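Local coordinates for protein adenosine deaminase 1 (Arthrobacter aurescens, PDB 3RYS) that probably catalyses the zinc-dependent hydrolytic deamination of adenine to hypoxanthine and ammonium, a step of purine salvage, at residues G193-A198 with H217-D222. Numbering follows the deposited sequence.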
ATOM      1  N   GLY A 193      -9.549   3.908 -18.895  1.00 19.69           N
ATOM      2  CA  GLY A 193     -10.003   2.626 -18.387  1.00 17.95           C
ATOM      3  C   GLY A 193      -9.232   2.197 -17.153  1.00 23.36           C
ATOM      4  O   GLY A 193      -9.307   1.045 -16.721  1.00 19.17           O
ATOM      5  N   LEU A 194      -8.483   3.133 -16.583  1.00 24.66           N
ATOM      6  CA  LEU A 194      -7.656   2.843 -15.422  1.00 21.30           C
ATOM      7  C   LEU A 194      -8.463   2.965 -14.139  1.00 19.83           C
ATOM      8  O   LEU A 194      -9.274   3.878 -13.983  1.00 22.26           O
ATOM      9  CB  LEU A 194      -6.443   3.776 -15.378  1.00 19.03           C
ATOM     10  CG  LEU A 194      -5.363   3.554 -16.438  1.00 18.30           C
ATOM     11  CD1 LEU A 194      -4.441   4.764 -16.527  1.00 19.73           C
ATOM     12  CD2 LEU A 194      -4.570   2.287 -16.144  1.00 17.74           C
ATOM     13  N   ARG A 195      -8.237   2.031 -13.226  1.00 21.33           N
ATOM     14  CA  ARG A 195      -8.899   2.054 -11.930  1.00 21.94           C
ATOM     15  C   ARG A 195      -8.264   3.112 -11.036  1.00 19.07           C
ATOM     16  O   ARG A 195      -7.146   3.556 -11.292  1.00 19.09           O
ATOM     17  CB  ARG A 195      -8.858   0.667 -11.292  1.00 20.41           C
ATOM     18  CG  ARG A 195      -9.760  -0.322 -12.011  1.00 19.16           C
ATOM     19  CD  ARG A 195      -9.889  -1.615 -11.243  1.00 24.56           C
ATOM     20  NE  ARG A 195     -11.185  -2.252 -11.462  1.00 23.36           N
ATOM     21  CZ  ARG A 195     -12.298  -1.917 -10.813  1.00 29.74           C
ATOM     22  NH1 ARG A 195     -12.278  -0.949  -9.910  1.00 21.61           N
ATOM     23  NH2 ARG A 195     -13.436  -2.547 -11.069  1.00 45.97           N
ATOM     24  N   ARG A 196      -8.977   3.527  -9.997  1.00 19.43           N
ATOM     25  CA  ARG A 196      -8.545   4.683  -9.219  1.00 17.60           C
ATOM     26  C   ARG A 196      -8.529   4.451  -7.716  1.00 14.95           C
ATOM     27  O   ARG A 196      -9.507   3.982  -7.140  1.00 16.53           O
ATOM     28  CB  ARG A 196      -9.441   5.878  -9.531  1.00 17.76           C
ATOM     29  CG  ARG A 196      -9.245   6.451 -10.912  1.00 21.29           C
ATOM     30  CD  ARG A 196     -10.589   6.715 -11.552  1.00 24.12           C
ATOM     31  NE  ARG A 196     -11.169   5.470 -12.043  1.00 27.38           N
ATOM     32  CZ  ARG A 196     -12.456   5.158 -11.951  1.00 27.25           C
ATOM     33  NH1 ARG A 196     -13.306   5.999 -11.375  1.00 24.78           N
ATOM     34  NH2 ARG A 196     -12.888   3.998 -12.426  1.00 27.36           N
ATOM     35  N   ILE A 197      -7.405   4.787  -7.090  1.00 13.30           N
ATOM     36  CA  ILE A 197      -7.321   4.851  -5.636  1.00 14.54           C
ATOM     37  C   ILE A 197      -6.545   6.101  -5.229  1.00 15.30           C
ATOM     38  O   ILE A 197      -5.855   6.706  -6.047  1.00 13.22           O
ATOM     39  CB  ILE A 197      -6.638   3.613  -5.041  1.00 11.69           C
ATOM     40  CG1 ILE A 197      -5.180   3.545  -5.495  1.00 15.56           C
ATOM     41  CG2 ILE A 197      -7.383   2.354  -5.433  1.00 13.16           C
ATOM     42  CD1 ILE A 197      -4.399   2.410  -4.871  1.00 16.34           C
ATOM     43  N   ALA A 198      -6.663   6.492  -3.964  1.00 14.11           N
ATOM     44  CA  ALA A 198      -5.957   7.671  -3.482  1.00 13.76           C
ATOM     45  C   ALA A 198      -5.793   7.657  -1.971  1.00 12.80           C
ATOM     46  O   ALA A 198      -6.691   7.237  -1.240  1.00 13.37           O
ATOM     47  CB  ALA A 198      -6.680   8.939  -3.924  1.00 16.03           C
ATOM     48  N   HIS A 217     -13.197  10.566  -7.940  1.00 19.98           N
ATOM     49  CA  HIS A 217     -13.952   9.345  -8.210  1.00 18.63           C
ATOM     50  C   HIS A 217     -13.169   8.060  -7.937  1.00 16.57           C
ATOM     51  O   HIS A 217     -13.303   7.080  -8.671  1.00 19.01           O
ATOM     52  CB  HIS A 217     -14.479   9.350  -9.651  1.00 16.16           C
ATOM     53  CG  HIS A 217     -15.384  10.502  -9.954  1.00 25.91           C
ATOM     54  ND1 HIS A 217     -16.656  10.609  -9.429  1.00 28.34           N
ATOM     55  CD2 HIS A 217     -15.203  11.602 -10.725  1.00 26.93           C
ATOM     56  CE1 HIS A 217     -17.218  11.722  -9.865  1.00 29.16           C
ATOM     57  NE2 HIS A 217     -16.358  12.343 -10.652  1.00 28.94           N
ATOM     58  N   VAL A 218     -12.364   8.055  -6.880  1.00 16.83           N
ATOM     59  CA  VAL A 218     -11.583   6.863  -6.543  1.00 17.73           C
ATOM     60  C   VAL A 218     -12.485   5.694  -6.159  1.00 16.90           C
ATOM     61  O   VAL A 218     -13.638   5.885  -5.782  1.00 17.83           O
ATOM     62  CB  VAL A 218     -10.576   7.118  -5.405  1.00 15.02           C
ATOM     63  CG1 VAL A 218      -9.599   8.207  -5.796  1.00 14.67           C
ATOM     64  CG2 VAL A 218     -11.305   7.473  -4.112  1.00 17.15           C
ATOM     65  N   GLU A 219     -11.942   4.485  -6.250  1.00 17.49           N
ATOM     66  CA  GLU A 219     -12.713   3.277  -5.985  1.00 18.98           C
ATOM     67  C   GLU A 219     -12.437   2.705  -4.604  1.00 16.18           C
ATOM     68  O   GLU A 219     -13.190   1.865  -4.111  1.00 16.07           O
ATOM     69  CB  GLU A 219     -12.425   2.237  -7.054  1.00 16.65           C
ATOM     70  CG  GLU A 219     -12.282   2.857  -8.415  1.00 19.96           C
ATOM     71  CD  GLU A 219     -12.515   1.864  -9.510  1.00 25.20           C
ATOM     72  OE1 GLU A 219     -11.605   1.689 -10.347  1.00 24.97           O
ATOM     73  OE2 GLU A 219     -13.604   1.250  -9.524  1.00 23.43           O
ATOM     74  N   ARG A 220     -11.349   3.149  -3.989  1.00 14.91           N
ATOM     75  CA  ARG A 220     -11.132   2.880  -2.571  1.00 20.49           C
ATOM     76  C   ARG A 220     -10.199   3.900  -1.927  1.00 16.73           C
ATOM     77  O   ARG A 220      -9.330   4.463  -2.586  1.00 16.57           O
ATOM     78  CB  ARG A 220     -10.678   1.433  -2.309  1.00 19.56           C
ATOM     79  CG  ARG A 220      -9.600   0.890  -3.228  1.00 17.49           C
ATOM     80  CD  ARG A 220      -9.188  -0.528  -2.811  1.00 14.30           C
ATOM     81  NE  ARG A 220      -7.825  -0.830  -3.233  1.00 14.53           N
ATOM     82  CZ  ARG A 220      -7.505  -1.720  -4.166  1.00 15.25           C
ATOM     83  NH1 ARG A 220      -8.442  -2.433  -4.766  1.00 15.85           N
ATOM     84  NH2 ARG A 220      -6.235  -1.912  -4.482  1.00 19.96           N
ATOM     85  N   ILE A 221     -10.416   4.154  -0.641  1.00 15.23           N
ATOM     86  CA  ILE A 221      -9.648   5.150   0.088  1.00 14.48           C
ATOM     87  C   ILE A 221      -8.479   4.494   0.811  1.00 16.23           C
ATOM     88  O   ILE A 221      -8.632   3.453   1.456  1.00 14.61           O
ATOM     89  CB  ILE A 221     -10.523   5.897   1.117  1.00 15.14           C
ATOM     90  CG1 ILE A 221     -11.569   6.762   0.408  1.00 13.22           C
ATOM     91  CG2 ILE A 221      -9.662   6.749   2.032  1.00 15.06           C
ATOM     92  CD1 ILE A 221     -10.995   7.980  -0.271  1.00 12.90           C
ATOM     93  N   ASP A 222      -7.309   5.107   0.699  1.00 13.45           N
ATOM     94  CA  ASP A 222      -6.121   4.573   1.342  1.00 12.91           C
ATOM     95  C   ASP A 222      -5.861   5.277   2.673  1.00 13.07           C
ATOM     96  O   ASP A 222      -5.756   6.503   2.734  1.00 10.34           O
ATOM     97  CB  ASP A 222      -4.930   4.656   0.387  1.00 13.00           C
ATOM     98  CG  ASP A 222      -5.137   3.811  -0.865  1.00 14.74           C
ATOM     99  OD1 ASP A 222      -5.504   2.622  -0.731  1.00 13.19           O
ATOM    100  OD2 ASP A 222      -4.941   4.333  -1.982  1.00 15.69           O
TER
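With CG beside the backbone N (chi1 -38°) and the chain extended beyond it, E219 carries its carboxylate back over the start of strand 195-200, where R196, bent at chi2 and chi3, folds its guanidinium over it. The setting is a beta-alpha-beta unit of the TIM-barrel fold: strand 195-200, helix 206-214 and strand 220-221, with A198 and I221 paired in parallel register. Two hydrogen bonds tie E219 to R196, one at its backbone N and one at the tip of its side chain. E219 N donates to R196 O at 2.6 Å, and E219 OE1 accepts R196 N at 3.2 Å through the lone pair turned away from the other oxygen.

Guanidinium and carboxylate planes of R196 and E219 lie 28° apart and stacked; with E219 OE1 3.4 Å from R196 NH2 and well out of the guanidinium plane, this salt bridge rests on charge alone. R196 NE instead points, nearly in plane, at L194 O (3.1 Å), which helps fix the turn of the group. R195 brings a second positive charge to E219, making a three-residue salt-bridge network, though the position of R195 NH1 is less certain. An alanine at R196 removes the NE donor to L194 O and the guanidinium stacked on the E219 carboxylate, and would probably leave that charge more dependent on R195 and the carboxylate, still held by the backbone N, freer to turn.

Further along, V218 CG1 packs against A198 CB at 3.5 Å, and I197 CG2 lies over one face of the R220 guanidinium, whose charge is met by E99. D222 sits near the zinc ligands H19 and H199, its side chain about 6 Å from the zinc ion; D222 OD1 is hydrogen-bonded to T245 OG1, while D222 N donates to A198 O at 2.9 Å, tilted 33° from the plane of that carbonyl.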